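Local coordinates for protein beta-2-microglobulin (Ctenopharyngodon idella, PDB 5H5Z) that probably serves as the light chain of a bony fish MHC class I molecule, pairing with its heavy chain in the complex that presents peptides, at residues Pro6-Tyr11 with Tyr79-Lys84; Asn22-Tyr27 with Val69-Glu74; His32-Ser37 with Trp61-Thr66; Leu41-Val46 with Lys75-Ser80. The protein carries 1 engineered substitution. All blocks are in the same frame, centred on the assembly; numbering follows the deposited sequence. Where two conformers were deposited one is given.

Contact 1 (Pro6-Tyr11 with Tyr79-Lys84); sequences PKIQVY and YSCRVK
Two facing strands of the immunoglobulin C1-set sandwich meet here, strand 7-11 from one sheet and strand 79-84 from the other. Their axes come within 7.8 Å and run 159° apart, nearly antiparallel. No hydrogen bond crosses; between these segments the contact is carbon and sulfur packing. I8 and V83 bury the most area here and reach toward each other tip to tip. In I8, CG1 lies beside the backbone N and carries CD1 onto CB of V83 at 3.7 Å, while the shorter branch CG2 rests against V83 CG2 at 4.0 Å. The other methyl of V83, CG1, lies anti to its own backbone N, where it meets the ring of P6; this pair slides past in opposite senses, with P6 CG 4.0 Å from V83 CG1. C81 sends SG anti to its backbone N (chi1 177°) into the disulfide with C26, the bond that pins the two sheets together. I8 CG2 lies beside this bridge, 4.4 Å from C81 SG. On their other faces the strands serve different ends: K7 makes a salt bridge with E225 of the MHC class I heavy chain, whereas R82 packs on strand 88-93. Toward the far end V10 turns its CG2, the methyl beside the backbone N, onto the cysteine's methylene, with V10 CG2 3.6 Å from C81 CB.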
loop_
_atom_site.group_PDB
_atom_site.type_symbol
_atom_site.label_atom_id
_atom_site.label_comp_id
_atom_site.label_asym_id
_atom_site.label_seq_id
_atom_site.Cartn_x
_atom_site.Cartn_y
_atom_site.Cartn_z
ATOM N N PRO B 6 -4.501 11.693 7.531
ATOM C CA PRO B 6 -4.830 10.590 6.624
ATOM C C PRO B 6 -5.904 10.895 5.584
ATOM O O PRO B 6 -6.882 11.607 5.872
ATOM C CB PRO B 6 -5.325 9.491 7.574
ATOM C CG PRO B 6 -5.778 10.213 8.798
ATOM C CD PRO B 6 -4.824 11.362 8.932
ATOM N N LYS B 7 -5.697 10.370 4.380
ATOM C CA LYS B 7 -6.780 10.211 3.418
ATOM C C LYS B 7 -7.517 8.949 3.847
ATOM O O LYS B 7 -6.885 7.941 4.184
ATOM C CB LYS B 7 -6.247 10.065 1.992
ATOM C CG LYS B 7 -7.331 10.094 0.919
ATOM C CD LYS B 7 -6.840 9.557 -0.416
ATOM C CE LYS B 7 -6.080 10.595 -1.225
ATOM N NZ LYS B 7 -5.318 9.936 -2.325
ATOM N N ILE B 8 -8.844 9.019 3.866
ATOM C CA ILE B 8 -9.682 7.923 4.351
ATOM C C ILE B 8 -10.722 7.576 3.302
ATOM O O ILE B 8 -11.560 8.411 2.941
ATOM C CB ILE B 8 -10.410 8.293 5.663
ATOM C CG1 ILE B 8 -9.412 8.797 6.712
ATOM C CG2 ILE B 8 -11.204 7.098 6.185
ATOM C CD1 ILE B 8 -10.051 9.511 7.883
ATOM N N GLN B 9 -10.665 6.344 2.816
ATOM C CA GLN B 9 -11.566 5.894 1.768
ATOM C C GLN B 9 -12.241 4.606 2.196
ATOM O O GLN B 9 -11.573 3.628 2.564
ATOM C CB GLN B 9 -10.820 5.728 0.442
ATOM C CG GLN B 9 -10.284 7.042 -0.111
ATOM C CD GLN B 9 -9.425 6.864 -1.345
ATOM O OE1 GLN B 9 -9.873 7.103 -2.469
ATOM N NE2 GLN B 9 -8.188 6.446 -1.146
ATOM N N VAL B 10 -13.571 4.626 2.144
ATOM C CA VAL B 10 -14.404 3.527 2.628
ATOM C C VAL B 10 -15.228 2.990 1.467
ATOM O O VAL B 10 -15.945 3.744 0.800
ATOM C CB VAL B 10 -15.331 3.980 3.785
ATOM C CG1 VAL B 10 -16.003 2.781 4.447
ATOM C CG2 VAL B 10 -14.545 4.768 4.816
ATOM N N TYR B 11 -15.100 1.690 1.220
ATOM C CA TYR B 11 -15.714 1.047 0.064
ATOM C C TYR B 11 -15.877 -0.445 0.316
ATOM O O TYR B 11 -15.375 -0.981 1.306
ATOM C CB TYR B 11 -14.877 1.293 -1.205
ATOM C CG TYR B 11 -13.399 0.972 -1.065
ATOM C CD1 TYR B 11 -12.521 1.878 -0.470
ATOM C CD2 TYR B 11 -12.878 -0.234 -1.545
ATOM C CE1 TYR B 11 -11.170 1.589 -0.341
ATOM C CE2 TYR B 11 -11.525 -0.533 -1.430
ATOM C CZ TYR B 11 -10.676 0.383 -0.823
ATOM O OH TYR B 11 -9.335 0.114 -0.693
ATOM N N TYR B 79 -22.815 1.585 7.892
ATOM C CA TYR B 79 -21.413 1.229 8.103
ATOM C C TYR B 79 -20.515 2.444 7.955
ATOM O O TYR B 79 -20.792 3.341 7.152
ATOM C CB TYR B 79 -20.989 0.102 7.160
ATOM C CG TYR B 79 -21.747 -1.175 7.436
ATOM C CD1 TYR B 79 -22.959 -1.441 6.797
ATOM C CD2 TYR B 79 -21.272 -2.106 8.362
ATOM C CE1 TYR B 79 -23.668 -2.599 7.064
ATOM C CE2 TYR B 79 -21.975 -3.267 8.634
ATOM C CZ TYR B 79 -23.173 -3.506 7.982
ATOM O OH TYR B 79 -23.876 -4.652 8.249
ATOM N N SER B 80 -19.447 2.474 8.747
ATOM C CA SER B 80 -18.523 3.601 8.749
ATOM C C SER B 80 -17.133 3.192 9.216
ATOM O O SER B 80 -16.934 2.099 9.766
ATOM C CB SER B 80 -19.072 4.764 9.596
ATOM O OG SER B 80 -19.253 4.390 10.950
ATOM N N CYS B 81 -16.166 4.067 8.965
ATOM C CA CYS B 81 -14.801 3.858 9.411
ATOM C C CYS B 81 -14.402 5.069 10.240
ATOM O O CYS B 81 -14.493 6.210 9.768
ATOM C CB CYS B 81 -13.870 3.679 8.208
ATOM S SG CYS B 81 -12.118 3.482 8.605
ATOM N N ARG B 82 -13.995 4.812 11.482
ATOM C CA ARG B 82 -13.554 5.863 12.390
ATOM C C ARG B 82 -12.045 5.824 12.553
ATOM O O ARG B 82 -11.473 4.810 12.968
ATOM C CB ARG B 82 -14.244 5.755 13.753
ATOM C CG ARG B 82 -13.780 6.800 14.766
ATOM C CD ARG B 82 -14.730 6.909 15.945
ATOM N NE ARG B 82 -14.825 5.664 16.702
ATOM C CZ ARG B 82 -15.930 5.227 17.303
ATOM N NH1 ARG B 82 -17.061 5.923 17.231
ATOM N NH2 ARG B 82 -15.910 4.081 17.970
ATOM N N VAL B 83 -11.409 6.938 12.211
ATOM C CA VAL B 83 -9.956 7.046 12.247
ATOM C C VAL B 83 -9.519 8.117 13.248
ATOM O O VAL B 83 -10.011 9.251 13.217
ATOM C CB VAL B 83 -9.386 7.356 10.846
ATOM C CG1 VAL B 83 -7.867 7.440 10.879
ATOM C CG2 VAL B 83 -9.836 6.309 9.830
ATOM N N LYS B 84 -8.605 7.739 14.140
ATOM C CA LYS B 84 -8.046 8.655 15.128
ATOM C C LYS B 84 -6.533 8.790 14.950
ATOM O O LYS B 84 -5.772 7.861 15.241
ATOM C CB LYS B 84 -8.403 8.208 16.552
ATOM C CG LYS B 84 -9.901 8.164 16.817
ATOM C CD LYS B 84 -10.228 7.671 18.215
ATOM C CE LYS B 84 -11.732 7.510 18.382
ATOM N NZ LYS B 84 -12.101 7.177 19.785
#

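Contact 2 (Asn22-Tyr27 with Val69-Glu74); sequences NTLICY and VSFKPE
F71 holds CG in the crowded position between its backbone N and carbonyl carbon (chi1 85°), which swings the ring over the neighbouring strand onto L24 CB; L24, with CG anti to its backbone N, sends CD1 along the same ring face, and the two side chains cross at about a right angle. The site lies on the antiparallel pair of strands 22-27 and 69-71 in the immunoglobulin C1-set sandwich. L24 CB sits 3.7 Å from the centroid of the F71 ring, a CH-pi contact over the face, and P73 CD covers the opposite face. The ring is therefore clamped between a strand neighbour and a proline of its own segment. N22 lies alongside, its CB 3.5 Å from F71 CE1 and its amide plane turned 43° from the ring. Beyond the segments, Y79 and W94 meet F71 edge-to-face. Replacing F71 by an alanine would remove the surface that L24 and P73 sandwich and would probably loosen this end of the core. The backbones join as hydrogen-bonded pairs at N22 with F71 and at L24 with V69. L24 N meets V69 O nearly along the C=O axis, whereas F71 N reaches N22 O from above the carbonyl plane in an otherwise straight bond (172°). N22 O also accepts from a water, 2.8 Å away, and that water in turn accepts from S70 OG, 2.5 Å from its oxygen.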
loop_
_atom_site.group_PDB
_atom_site.type_symbol
_atom_site.label_atom_id
_atom_site.label_comp_id
_atom_site.label_asym_id
_atom_site.label_seq_id
_atom_site.Cartn_x
_atom_site.Cartn_y
_atom_site.Cartn_z
ATOM N N ASN B 22 -20.097 -9.690 1.412
ATOM C CA ASN B 22 -19.189 -8.709 0.840
ATOM C C ASN B 22 -18.062 -8.443 1.833
ATOM O O ASN B 22 -18.007 -9.067 2.900
ATOM C CB ASN B 22 -19.968 -7.415 0.554
ATOM C CG ASN B 22 -19.427 -6.636 -0.637
ATOM O OD1 ASN B 22 -18.226 -6.636 -0.915
ATOM N ND2 ASN B 22 -20.323 -5.942 -1.336
ATOM N N THR B 23 -17.161 -7.532 1.480
ATOM C CA THR B 23 -16.092 -7.117 2.377
ATOM C C THR B 23 -16.079 -5.594 2.461
ATOM O O THR B 23 -16.011 -4.905 1.448
ATOM C CB THR B 23 -14.717 -7.658 1.925
ATOM O OG1 THR B 23 -14.776 -9.087 1.839
ATOM C CG2 THR B 23 -13.626 -7.276 2.919
ATOM N N LEU B 24 -16.169 -5.087 3.685
ATOM C CA LEU B 24 -16.083 -3.665 3.944
ATOM C C LEU B 24 -14.622 -3.288 4.131
ATOM O O LEU B 24 -13.922 -3.887 4.948
ATOM C CB LEU B 24 -16.891 -3.320 5.190
ATOM C CG LEU B 24 -16.909 -1.863 5.653
ATOM C CD1 LEU B 24 -17.609 -0.941 4.659
ATOM C CD2 LEU B 24 -17.557 -1.791 7.029
ATOM N N ILE B 25 -14.173 -2.288 3.381
ATOM C CA ILE B 25 -12.766 -1.905 3.357
ATOM C C ILE B 25 -12.593 -0.428 3.682
ATOM O O ILE B 25 -13.294 0.436 3.127
ATOM C CB ILE B 25 -12.126 -2.208 1.979
ATOM C CG1 ILE B 25 -12.272 -3.698 1.630
ATOM C CG2 ILE B 25 -10.671 -1.753 1.951
ATOM C CD1 ILE B 25 -12.015 -4.033 0.174
ATOM N N CYS B 26 -11.660 -0.142 4.588
ATOM C CA CYS B 26 -11.271 1.228 4.866
ATOM C C CYS B 26 -9.778 1.381 4.594
ATOM O O CYS B 26 -8.951 0.816 5.305
ATOM C CB CYS B 26 -11.632 1.603 6.304
ATOM S SG CYS B 26 -11.246 3.299 6.774
ATOM N N TYR B 27 -9.456 2.126 3.538
ATOM C CA TYR B 27 -8.077 2.393 3.141
ATOM C C TYR B 27 -7.645 3.746 3.678
ATOM O O TYR B 27 -8.209 4.787 3.312
ATOM C CB TYR B 27 -7.946 2.364 1.619
ATOM C CG TYR B 27 -6.536 2.549 1.091
ATOM C CD1 TYR B 27 -5.471 1.779 1.577
ATOM C CD2 TYR B 27 -6.273 3.462 0.075
ATOM C CE1 TYR B 27 -4.187 1.945 1.081
ATOM C CE2 TYR B 27 -4.997 3.630 -0.434
ATOM C CZ TYR B 27 -3.959 2.874 0.073
ATOM O OH TYR B 27 -2.694 3.048 -0.434
ATOM N N VAL B 69 -13.320 -6.151 6.963
ATOM C CA VAL B 69 -14.078 -7.197 7.641
ATOM C C VAL B 69 -15.211 -7.662 6.731
ATOM O O VAL B 69 -15.680 -6.899 5.877
ATOM C CB VAL B 69 -14.631 -6.727 9.015
ATOM C CG1 VAL B 69 -15.754 -5.706 8.851
ATOM C CG2 VAL B 69 -15.096 -7.912 9.852
ATOM N N SER B 70 -15.622 -8.917 6.895
ATOM C CA SER B 70 -16.790 -9.441 6.178
ATOM C C SER B 70 -18.042 -8.694 6.624
ATOM O O SER B 70 -18.196 -8.393 7.808
ATOM C CB SER B 70 -16.953 -10.940 6.446
ATOM O OG SER B 70 -18.203 -11.410 5.971
ATOM N N PHE B 71 -18.924 -8.385 5.676
ATOM C CA PHE B 71 -20.212 -7.773 6.003
ATOM C C PHE B 71 -21.265 -8.099 4.955
ATOM O O PHE B 71 -20.938 -8.453 3.817
ATOM C CB PHE B 71 -20.092 -6.254 6.290
ATOM C CG PHE B 71 -20.136 -5.360 5.069
ATOM C CD1 PHE B 71 -19.406 -5.655 3.916
ATOM C CD2 PHE B 71 -20.897 -4.193 5.090
ATOM C CE1 PHE B 71 -19.453 -4.812 2.812
ATOM C CE2 PHE B 71 -20.942 -3.340 3.991
ATOM C CZ PHE B 71 -20.221 -3.653 2.849
ATOM N N LYS B 72 -22.522 -8.016 5.368
ATOM C CA LYS B 72 -23.648 -8.227 4.482
ATOM C C LYS B 72 -24.572 -7.019 4.641
ATOM O O LYS B 72 -25.420 -7.002 5.532
ATOM C CB LYS B 72 -24.358 -9.538 4.835
ATOM C CG LYS B 72 -25.361 -10.011 3.791
ATOM C CD LYS B 72 -25.723 -11.479 3.965
ATOM C CE LYS B 72 -26.809 -11.673 5.010
ATOM N NZ LYS B 72 -27.404 -13.040 4.941
ATOM N N PRO B 73 -24.388 -5.990 3.786
ATOM C CA PRO B 73 -25.167 -4.757 3.952
ATOM C C PRO B 73 -26.668 -4.957 3.733
ATOM O O PRO B 73 -27.080 -5.633 2.787
ATOM C CB PRO B 73 -24.582 -3.819 2.890
ATOM C CG PRO B 73 -23.982 -4.722 1.866
ATOM C CD PRO B 73 -23.468 -5.906 2.632
ATOM N N GLU B 74 -27.464 -4.396 4.637
ATOM C CA GLU B 74 -28.923 -4.414 4.526
ATOM C C GLU B 74 -29.444 -2.982 4.612
ATOM O O GLU B 74 -28.712 -2.073 5.009
ATOM C CB GLU B 74 -29.552 -5.291 5.619
ATOM C CG GLU B 74 -29.057 -6.739 5.667
ATOM C CD GLU B 74 -29.586 -7.625 4.543
ATOM O OE1 GLU B 74 -30.370 -7.150 3.697
ATOM O OE2 GLU B 74 -29.215 -8.817 4.503
HETATM O O HOH W 1 -18.648 -11.701 3.491
#

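Contact 3 (His32-Ser37 with Trp61-Thr66); sequences HPPDIS and WQFHLT
The F63 ring is covered on both faces: P34 CB lies over the centre of one, 3.6 Å from the ring centroid and 12° off its normal, and the carbonyl oxygen of W61 stands over the opposite face toward the rim. The first of these is a CH-pi contact; P34 CD packs on the ring as well, 3.6 Å from F63 CE2. At the edge of the phenyl ring comes the imidazole of H32, crossing obliquely, with ND1 3.8 Å from F63 CE2; each ring meets the other near its own plane. P33 CB covers one face of the imidazole. H32 places its ring with CG anti to the backbone N (chi1 171°), and a cis peptide before P33 bends the chain so that P34 follows onto the phenyl. In the immunoglobulin C1-set sandwich this is the end where the loop entering strand 36-42 packs on the start of strand 63-71 of the facing sheet. The heavy chain of the MHC class I molecule closes in here: its T91 packs on H32 and P34, and its Q93 packs on F63 and binds W61 O. Deeper between the sheets I36 and L65 reach tip to tip. L65 CG lies beside the backbone N, anti to the carbonyl carbon, and its CD1 presses on I36 CG2 at 3.4 Å, tighter than usual carbon contact.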
loop_
_atom_site.group_PDB
_atom_site.type_symbol
_atom_site.label_atom_id
_atom_site.label_comp_id
_atom_site.label_asym_id
_atom_site.label_seq_id
_atom_site.Cartn_x
_atom_site.Cartn_y
_atom_site.Cartn_z
ATOM N N HIS B 32 1.288 10.680 8.408
ATOM C CA HIS B 32 2.496 10.682 9.241
ATOM C C HIS B 32 2.203 11.573 10.447
ATOM O O HIS B 32 1.598 12.630 10.278
ATOM C CB HIS B 32 3.690 11.244 8.466
ATOM C CG HIS B 32 4.907 11.479 9.311
ATOM N ND1 HIS B 32 5.808 10.480 9.611
ATOM C CD2 HIS B 32 5.366 12.596 9.927
ATOM C CE1 HIS B 32 6.770 10.969 10.369
ATOM N NE2 HIS B 32 6.526 12.251 10.578
ATOM N N PRO B 33 2.629 11.168 11.667
ATOM C CA PRO B 33 3.377 9.953 12.037
ATOM C C PRO B 33 2.515 8.672 12.018
ATOM O O PRO B 33 1.300 8.760 11.818
ATOM C CB PRO B 33 3.884 10.275 13.446
ATOM C CG PRO B 33 2.872 11.211 14.002
ATOM C CD PRO B 33 2.397 12.039 12.841
ATOM N N PRO B 34 3.142 7.496 12.222
ATOM C CA PRO B 34 2.472 6.205 11.985
ATOM C C PRO B 34 1.404 5.779 12.991
ATOM O O PRO B 34 0.501 5.024 12.620
ATOM C CB PRO B 34 3.628 5.201 11.988
ATOM C CG PRO B 34 4.695 5.843 12.808
ATOM C CD PRO B 34 4.569 7.317 12.554
ATOM N N ASP B 35 1.502 6.233 14.241
ATOM C CA ASP B 35 0.536 5.848 15.269
ATOM C C ASP B 35 -0.866 6.301 14.889
ATOM O O ASP B 35 -1.097 7.483 14.621
ATOM C CB ASP B 35 0.920 6.419 16.633
ATOM C CG ASP B 35 0.593 5.476 17.768
ATOM O OD1 ASP B 35 -0.607 5.235 18.023
ATOM O OD2 ASP B 35 1.544 4.960 18.393
ATOM N N ILE B 36 -1.793 5.349 14.859
ATOM C CA ILE B 36 -3.152 5.607 14.383
ATOM C C ILE B 36 -4.130 4.561 14.926
ATOM O O ILE B 36 -3.735 3.436 15.255
ATOM C CB ILE B 36 -3.191 5.658 12.831
ATOM C CG1 ILE B 36 -4.450 6.378 12.325
ATOM C CG2 ILE B 36 -3.041 4.263 12.222
ATOM C CD1 ILE B 36 -4.287 6.990 10.948
ATOM N N SER B 37 -5.398 4.954 15.029
ATOM C CA SER B 37 -6.484 4.059 15.402
ATOM C C SER B 37 -7.478 3.998 14.250
ATOM O O SER B 37 -7.967 5.040 13.789
ATOM C CB SER B 37 -7.185 4.577 16.666
ATOM O OG SER B 37 -8.294 3.765 17.014
ATOM N N TRP B 61 7.368 8.417 1.731
ATOM C CA TRP B 61 7.478 8.080 3.163
ATOM C C TRP B 61 6.169 8.015 3.955
ATOM O O TRP B 61 6.169 7.587 5.110
ATOM C CB TRP B 61 8.459 9.016 3.885
ATOM C CG TRP B 61 9.796 9.110 3.234
ATOM C CD1 TRP B 61 10.298 10.162 2.523
ATOM C CD2 TRP B 61 10.802 8.100 3.224
ATOM N NE1 TRP B 61 11.570 9.872 2.082
ATOM C CE2 TRP B 61 11.899 8.606 2.491
ATOM C CE3 TRP B 61 10.885 6.813 3.769
ATOM C CZ2 TRP B 61 13.073 7.875 2.297
ATOM C CZ3 TRP B 61 12.050 6.085 3.572
ATOM C CH2 TRP B 61 13.126 6.619 2.842
ATOM N N GLN B 62 5.064 8.444 3.354
ATOM C CA GLN B 62 3.785 8.464 4.061
ATOM C C GLN B 62 3.227 7.048 4.206
ATOM O O GLN B 62 3.377 6.212 3.310
ATOM C CB GLN B 62 2.789 9.391 3.356
ATOM C CG GLN B 62 3.281 10.831 3.241
ATOM C CD GLN B 62 2.297 11.765 2.554
ATOM O OE1 GLN B 62 2.328 12.976 2.770
ATOM N NE2 GLN B 62 1.430 11.212 1.715
ATOM N N PHE B 63 2.593 6.797 5.348
ATOM C CA PHE B 63 2.123 5.464 5.719
ATOM C C PHE B 63 0.743 5.150 5.144
ATOM O O PHE B 63 -0.043 6.052 4.857
ATOM C CB PHE B 63 2.079 5.341 7.246
ATOM C CG PHE B 63 3.421 5.452 7.902
ATOM C CD1 PHE B 63 4.251 4.343 7.983
ATOM C CD2 PHE B 63 3.859 6.662 8.446
ATOM C CE1 PHE B 63 5.497 4.433 8.594
ATOM C CE2 PHE B 63 5.105 6.760 9.052
ATOM C CZ PHE B 63 5.924 5.641 9.127
ATOM N N HIS B 64 0.454 3.863 4.980
ATOM C CA HIS B 64 -0.878 3.426 4.576
ATOM C C HIS B 64 -1.255 2.146 5.308
ATOM O O HIS B 64 -0.394 1.306 5.606
ATOM C CB HIS B 64 -0.990 3.264 3.054
ATOM C CG HIS B 64 -0.105 2.194 2.485
ATOM N ND1 HIS B 64 -0.577 0.950 2.126
ATOM C CD2 HIS B 64 1.220 2.187 2.209
ATOM C CE1 HIS B 64 0.420 0.222 1.656
ATOM N NE2 HIS B 64 1.522 0.950 1.696
ATOM N N LEU B 65 -2.537 2.028 5.634
ATOM C CA LEU B 65 -3.083 0.833 6.261
ATOM C C LEU B 65 -4.435 0.507 5.663
ATOM O O LEU B 65 -5.163 1.398 5.226
ATOM C CB LEU B 65 -3.253 1.033 7.769
ATOM C CG LEU B 65 -2.007 1.172 8.641
ATOM C CD1 LEU B 65 -2.394 1.733 9.996
ATOM C CD2 LEU B 65 -1.277 -0.163 8.801
ATOM N N THR B 66 -4.767 -0.775 5.652
ATOM C CA THR B 66 -6.085 -1.217 5.226
ATOM C C THR B 66 -6.748 -1.996 6.357
ATOM O O THR B 66 -6.173 -2.945 6.888
ATOM C CB THR B 66 -6.008 -2.076 3.946
ATOM O OG1 THR B 66 -5.344 -1.336 2.914
ATOM C CG2 THR B 66 -7.402 -2.458 3.463
#

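Contact 4 (Leu41-Val46 with Lys75-Ser80); sequences LKNGKV and KSDEYS. Engineered in segment 41-46: K45 (natural residue Glu).
N43 grips the opposing segment with backbone and side chain together. Its N donates to E78 O at 2.7 Å, nearly along the C=O axis, and its OD1 accepts from E78 N at 2.8 Å in an almost straight bond (177°). The same amide donates through N43 ND2 to D77 OD1 at 3.0 Å, meeting the carboxylate from above its plane. Beside it the extended K42 chain runs along the Y79 ring, CG 3.6 Å from Y79 CE2 and CE 3.5 Å from Y79 OH. A leucine here in place of Y79 would lack the hydroxyl and the flat ring and would probably leave the K42 chain less well supported. One water ties the corner, accepting from G44 N and S80 OG and donating to E78 O and E78 OE2. Further along, L41 and S80 form a hydrogen-bonded antiparallel pair. N43 and G44 are presented by the type I' beta turn from K42 to K45, the last an engineered residue, which closes the hairpin between strands 36-42 and 45-46 in the immunoglobulin C1-set sandwich.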
loop_
_atom_site.group_PDB
_atom_site.type_symbol
_atom_site.label_atom_id
_atom_site.label_comp_id
_atom_site.label_asym_id
_atom_site.label_seq_id
_atom_site.Cartn_x
_atom_site.Cartn_y
_atom_site.Cartn_z
ATOM N N LEU B 41 -17.258 0.306 11.870
ATOM C CA LEU B 41 -18.461 0.376 12.696
ATOM C C LEU B 41 -19.726 -0.059 11.965
ATOM O O LEU B 41 -19.911 0.247 10.783
ATOM C CB LEU B 41 -18.668 1.798 13.233
ATOM C CG LEU B 41 -17.468 2.597 13.756
ATOM C CD1 LEU B 41 -17.907 4.007 14.119
ATOM C CD2 LEU B 41 -16.785 1.923 14.941
ATOM N N LYS B 42 -20.581 -0.779 12.686
ATOM C CA LYS B 42 -21.930 -1.086 12.232
ATOM C C LYS B 42 -22.894 -0.384 13.171
ATOM O O LYS B 42 -22.906 -0.662 14.373
ATOM C CB LYS B 42 -22.190 -2.594 12.245
ATOM C CG LYS B 42 -23.608 -2.965 11.831
ATOM C CD LYS B 42 -23.891 -4.449 11.993
ATOM C CE LYS B 42 -25.268 -4.783 11.436
ATOM N NZ LYS B 42 -25.645 -6.203 11.668
ATOM N N ASN B 43 -23.695 0.525 12.619
ATOM C CA ASN B 43 -24.612 1.354 13.407
ATOM C C ASN B 43 -23.935 2.001 14.626
ATOM O O ASN B 43 -24.506 2.058 15.717
ATOM C CB ASN B 43 -25.859 0.551 13.808
ATOM C CG ASN B 43 -26.602 -0.007 12.607
ATOM O OD1 ASN B 43 -26.756 0.668 11.587
ATOM N ND2 ASN B 43 -27.071 -1.243 12.723
ATOM N N GLY B 44 -22.706 2.471 14.424
ATOM C CA GLY B 44 -21.950 3.159 15.467
ATOM C C GLY B 44 -21.236 2.264 16.469
ATOM O O GLY B 44 -20.596 2.764 17.391
ATOM N N LYS B 45 -21.342 0.947 16.288
ATOM C CA LYS B 45 -20.714 -0.017 17.195
ATOM C C LYS B 45 -19.526 -0.700 16.512
ATOM O O LYS B 45 -19.631 -1.125 15.361
ATOM C CB LYS B 45 -21.731 -1.075 17.658
ATOM C CG LYS B 45 -23.003 -0.526 18.300
ATOM C CD LYS B 45 -22.746 0.041 19.689
ATOM C CE LYS B 45 -24.034 0.527 20.338
ATOM N NZ LYS B 45 -23.780 1.152 21.666
ATOM N N VAL B 46 -18.405 -0.807 17.227
ATOM C CA VAL B 46 -17.180 -1.408 16.677
ATOM C C VAL B 46 -17.427 -2.855 16.240
ATOM O O VAL B 46 -17.940 -3.663 17.017
ATOM C CB VAL B 46 -16.006 -1.352 17.688
ATOM C CG1 VAL B 46 -14.751 -1.976 17.093
ATOM C CG2 VAL B 46 -15.720 0.083 18.117
ATOM N N LYS B 75 -30.707 -2.789 4.237
ATOM C CA LYS B 75 -31.318 -1.456 4.168
ATOM C C LYS B 75 -31.205 -0.599 5.430
ATOM O O LYS B 75 -30.909 0.591 5.349
ATOM C CB LYS B 75 -32.787 -1.550 3.736
ATOM C CG LYS B 75 -33.069 -0.894 2.394
ATOM C CD LYS B 75 -33.015 0.626 2.503
ATOM C CE LYS B 75 -32.500 1.257 1.218
ATOM N NZ LYS B 75 -32.860 2.700 1.101
ATOM N N SER B 76 -31.443 -1.208 6.587
ATOM C CA SER B 76 -31.538 -0.454 7.837
ATOM C C SER B 76 -30.205 -0.283 8.576
ATOM O O SER B 76 -30.172 0.274 9.675
ATOM C CB SER B 76 -32.587 -1.085 8.760
ATOM O OG SER B 76 -32.242 -2.419 9.087
ATOM N N ASP B 77 -29.112 -0.743 7.968
ATOM C CA ASP B 77 -27.800 -0.718 8.626
ATOM C C ASP B 77 -26.835 0.302 8.025
ATOM O O ASP B 77 -26.721 0.420 6.804
ATOM C CB ASP B 77 -27.165 -2.112 8.607
ATOM C CG ASP B 77 -27.961 -3.128 9.403
ATOM O OD1 ASP B 77 -28.402 -2.795 10.526
ATOM O OD2 ASP B 77 -28.145 -4.262 8.905
ATOM N N GLU B 78 -26.144 1.027 8.902
ATOM C CA GLU B 78 -25.124 1.997 8.508
ATOM C C GLU B 78 -23.727 1.492 8.857
ATOM O O GLU B 78 -23.485 1.046 9.981
ATOM C CB GLU B 78 -25.368 3.345 9.195
ATOM C CG GLU B 78 -24.155 4.269 9.184
ATOM C CD GLU B 78 -24.226 5.356 10.239
ATOM O OE1 GLU B 78 -24.980 6.324 10.038
ATOM O OE2 GLU B 78 -23.520 5.248 11.262
ATOM N N TYR B 79 -22.815 1.585 7.892
ATOM C CA TYR B 79 -21.413 1.229 8.103
ATOM C C TYR B 79 -20.515 2.444 7.955
ATOM O O TYR B 79 -20.792 3.341 7.152
ATOM C CB TYR B 79 -20.989 0.102 7.160
ATOM C CG TYR B 79 -21.747 -1.175 7.436
ATOM C CD1 TYR B 79 -22.959 -1.441 6.797
ATOM C CD2 TYR B 79 -21.272 -2.106 8.362
ATOM C CE1 TYR B 79 -23.668 -2.599 7.064
ATOM C CE2 TYR B 79 -21.975 -3.267 8.634
ATOM C CZ TYR B 79 -23.173 -3.506 7.982
ATOM O OH TYR B 79 -23.876 -4.652 8.249
ATOM N N SER B 80 -19.447 2.474 8.747
ATOM C CA SER B 80 -18.523 3.601 8.749
ATOM C C SER B 80 -17.133 3.192 9.216
ATOM O O SER B 80 -16.934 2.099 9.766
ATOM C CB SER B 80 -19.072 4.764 9.596
ATOM O OG SER B 80 -19.253 4.390 10.950
HETATM O O HOH W 2 -21.774 2.934 11.790
#

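In the fold
Contacts 1 and 3 join the two facing sheets mainly through apolar and ring packing, without a hydrogen bond between their segments, whereas contacts 2 and 4 are antiparallel pairings within one sheet each. Contacts 2 and 3 are buried; contact 1 is only partly so, although nearest the centre of the chain. Contact 4, with five of its nine touching residues exposed, adds amides, a carboxylate and a water to its packing. Strand 63-71 serves contacts 2 and 3 on opposite sides of that centre, and strand 79-85 serves contacts 1 and 4, which share Y79 and S80. The C26-C81 disulfide links contacts 1 and 2, F71 against Y79 carries contact 2 to contact 4, and I36 on V83 ties contact 3 to contact 1.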